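Local coordinates for fumarate reductase iron-sulfur subunit (Mycolicibacterium smegmatis, PDB 7D6V), which probably carries electrons through its three iron-sulfur clusters, from the flavoprotein subunit towards the quinone, in a mycobacterial succinate dehydrogenase, at residues V32-I37 and L48-N53. Numbering follows the deposited sequence.
Sequences VVLDII and LAVRWN
Leu34, one turn before Ile37 on the same flank of helix 33-43, divides its two methyls between Val50 and Trp52 of the irregular loop segment 48-53. Its CG is anti to the backbone N (chi1 -169°), and from there CD1 meets Val50 CG1 at 3.9 Å. The other branch, CD2, lies 3.7 Å from Trp52 CB, at the root of the indole, with the Leu34 side chain roughly perpendicular to that of Trp52. Next along the helix, Asp35 OD1 turns back to the N-H of the N-cap residue Val32 (OD1 to Val32 N 3.0 Å), which meets it 34° out of the carboxylate plane. In the beta-grasp fold of the 2Fe-2S ferredoxin-like domain this helix follows strand 17-27 in sequence and precedes the loop that carries cluster ligands; the segment 48-53 leads into that loop, with Asn53 touching the cluster and the Trp52 side chain close by. The Trp52 ring also meets Trp223 of the neighbouring subunit A, their planes at about 60°, and His38 of the helix. Ile37 makes its contacts through one methyl: CG2, anti to the backbone N, meets both Val50 CG2 at 3.6 Å and Leu48 CD2 at 3.8 Å, which lie on one side of it. The Val50 and Ile37 side chains run antiparallel past one another, whereas Leu48 is nearly perpendicular to Ile37 and also packs on Val10 and Arg12 of strand 4-14.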
loop_
_atom_site.group_PDB
_atom_site.type_symbol
_atom_site.label_atom_id
_atom_site.label_comp_id
_atom_site.label_asym_id
_atom_site.label_seq_id
_atom_site.Cartn_x
_atom_site.Cartn_y
_atom_site.Cartn_z
ATOM N N VAL B 32 11.682 14.431 1.353
ATOM C CA VAL B 32 10.945 14.071 0.145
ATOM C C VAL B 32 10.229 15.292 -0.415
ATOM O O VAL B 32 10.170 16.345 0.227
ATOM C CB VAL B 32 9.953 12.920 0.394
ATOM C CG1 VAL B 32 10.702 11.633 0.678
ATOM C CG2 VAL B 32 8.999 13.259 1.515
ATOM N N VAL B 33 9.708 15.158 -1.637
ATOM C CA VAL B 33 8.974 16.245 -2.280
ATOM C C VAL B 33 7.782 16.675 -1.431
ATOM O O VAL B 33 7.476 17.870 -1.326
ATOM C CB VAL B 33 8.537 15.818 -3.695
ATOM C CG1 VAL B 33 7.480 16.755 -4.241
ATOM C CG2 VAL B 33 9.732 15.772 -4.622
ATOM N N LEU B 34 7.090 15.713 -0.814
ATOM C CA LEU B 34 5.908 16.043 -0.025
ATOM C C LEU B 34 6.246 16.938 1.161
ATOM O O LEU B 34 5.435 17.788 1.541
ATOM C CB LEU B 34 5.219 14.764 0.448
ATOM C CG LEU B 34 3.828 14.919 1.062
ATOM C CD1 LEU B 34 2.931 15.754 0.167
ATOM C CD2 LEU B 34 3.203 13.565 1.329
ATOM N N ASP B 35 7.433 16.777 1.752
ATOM C CA ASP B 35 7.859 17.692 2.807
ATOM C C ASP B 35 8.012 19.112 2.279
ATOM O O ASP B 35 7.645 20.080 2.956
ATOM C CB ASP B 35 9.170 17.219 3.433
ATOM C CG ASP B 35 9.086 15.813 3.981
ATOM O OD1 ASP B 35 10.064 15.054 3.818
ATOM O OD2 ASP B 35 8.043 15.461 4.573
ATOM N N ILE B 36 8.567 19.258 1.076
ATOM C CA ILE B 36 8.716 20.579 0.479
ATOM C C ILE B 36 7.351 21.189 0.195
ATOM O O ILE B 36 7.140 22.394 0.379
ATOM C CB ILE B 36 9.578 20.489 -0.792
ATOM C CG1 ILE B 36 10.786 19.587 -0.550
ATOM C CG2 ILE B 36 10.032 21.862 -1.227
ATOM C CD1 ILE B 36 11.742 20.110 0.489
ATOM N N ILE B 37 6.400 20.366 -0.246
ATOM C CA ILE B 37 5.043 20.848 -0.483
ATOM C C ILE B 37 4.400 21.297 0.823
ATOM O O ILE B 37 3.705 22.317 0.871
ATOM C CB ILE B 37 4.208 19.763 -1.188
ATOM C CG1 ILE B 37 4.844 19.393 -2.526
ATOM C CG2 ILE B 37 2.784 20.232 -1.399
ATOM C CD1 ILE B 37 4.788 20.491 -3.558
ATOM N N LEU B 48 -3.152 25.521 -1.013
ATOM C CA LEU B 48 -2.690 24.654 -2.089
ATOM C C LEU B 48 -3.221 23.237 -1.902
ATOM O O LEU B 48 -3.094 22.655 -0.822
ATOM C CB LEU B 48 -1.164 24.644 -2.142
ATOM C CG LEU B 48 -0.504 23.580 -3.014
ATOM C CD1 LEU B 48 -0.580 23.982 -4.464
ATOM C CD2 LEU B 48 0.935 23.388 -2.589
ATOM N N ALA B 49 -3.785 22.675 -2.969
ATOM C CA ALA B 49 -4.460 21.383 -2.916
ATOM C C ALA B 49 -3.465 20.236 -3.084
ATOM O O ALA B 49 -2.711 20.208 -4.058
ATOM C CB ALA B 49 -5.522 21.330 -4.012
ATOM N N VAL B 50 -3.460 19.286 -2.140
ATOM C CA VAL B 50 -2.421 18.252 -2.124
ATOM C C VAL B 50 -2.977 16.831 -2.065
ATOM O O VAL B 50 -2.664 16.007 -2.931
ATOM C CB VAL B 50 -1.438 18.482 -0.963
ATOM C CG1 VAL B 50 -0.356 17.422 -0.973
ATOM C CG2 VAL B 50 -0.817 19.849 -1.070
ATOM N N ARG B 51 -3.794 16.528 -1.051
ATOM C CA ARG B 51 -4.342 15.184 -0.818
ATOM C C ARG B 51 -3.246 14.152 -0.517
ATOM O O ARG B 51 -2.891 13.311 -1.340
ATOM C CB ARG B 51 -5.207 14.700 -1.988
ATOM C CG ARG B 51 -5.929 13.404 -1.659
ATOM C CD ARG B 51 -6.275 12.591 -2.884
ATOM N NE ARG B 51 -7.608 12.905 -3.381
ATOM C CZ ARG B 51 -7.965 12.835 -4.658
ATOM N NH1 ARG B 51 -7.089 12.450 -5.573
ATOM N NH2 ARG B 51 -9.199 13.145 -5.017
ATOM N N TRP B 52 -2.688 14.270 0.681
ATOM C CA TRP B 52 -1.864 13.226 1.275
ATOM C C TRP B 52 -2.594 12.630 2.474
ATOM O O TRP B 52 -3.479 13.262 3.057
ATOM C CB TRP B 52 -0.516 13.785 1.735
ATOM C CG TRP B 52 -0.668 14.777 2.839
ATOM C CD1 TRP B 52 -1.226 16.014 2.757
ATOM C CD2 TRP B 52 -0.274 14.604 4.202
ATOM N NE1 TRP B 52 -1.199 16.627 3.982
ATOM C CE2 TRP B 52 -0.617 15.781 4.888
ATOM C CE3 TRP B 52 0.342 13.568 4.908
ATOM C CZ2 TRP B 52 -0.364 15.955 6.243
ATOM C CZ3 TRP B 52 0.589 13.742 6.252
ATOM C CH2 TRP B 52 0.239 14.924 6.906
ATOM N N ASN B 53 -2.241 11.401 2.836
ATOM C CA ASN B 53 -2.824 10.897 4.078
ATOM C C ASN B 53 -1.815 10.319 5.060
ATOM O O ASN B 53 -1.923 10.579 6.259
ATOM C CB ASN B 53 -3.882 9.828 3.777
ATOM C CG ASN B 53 -4.699 9.463 4.999
ATOM O OD1 ASN B 53 -4.781 10.231 5.953
ATOM N ND2 ASN B 53 -5.298 8.282 4.979
#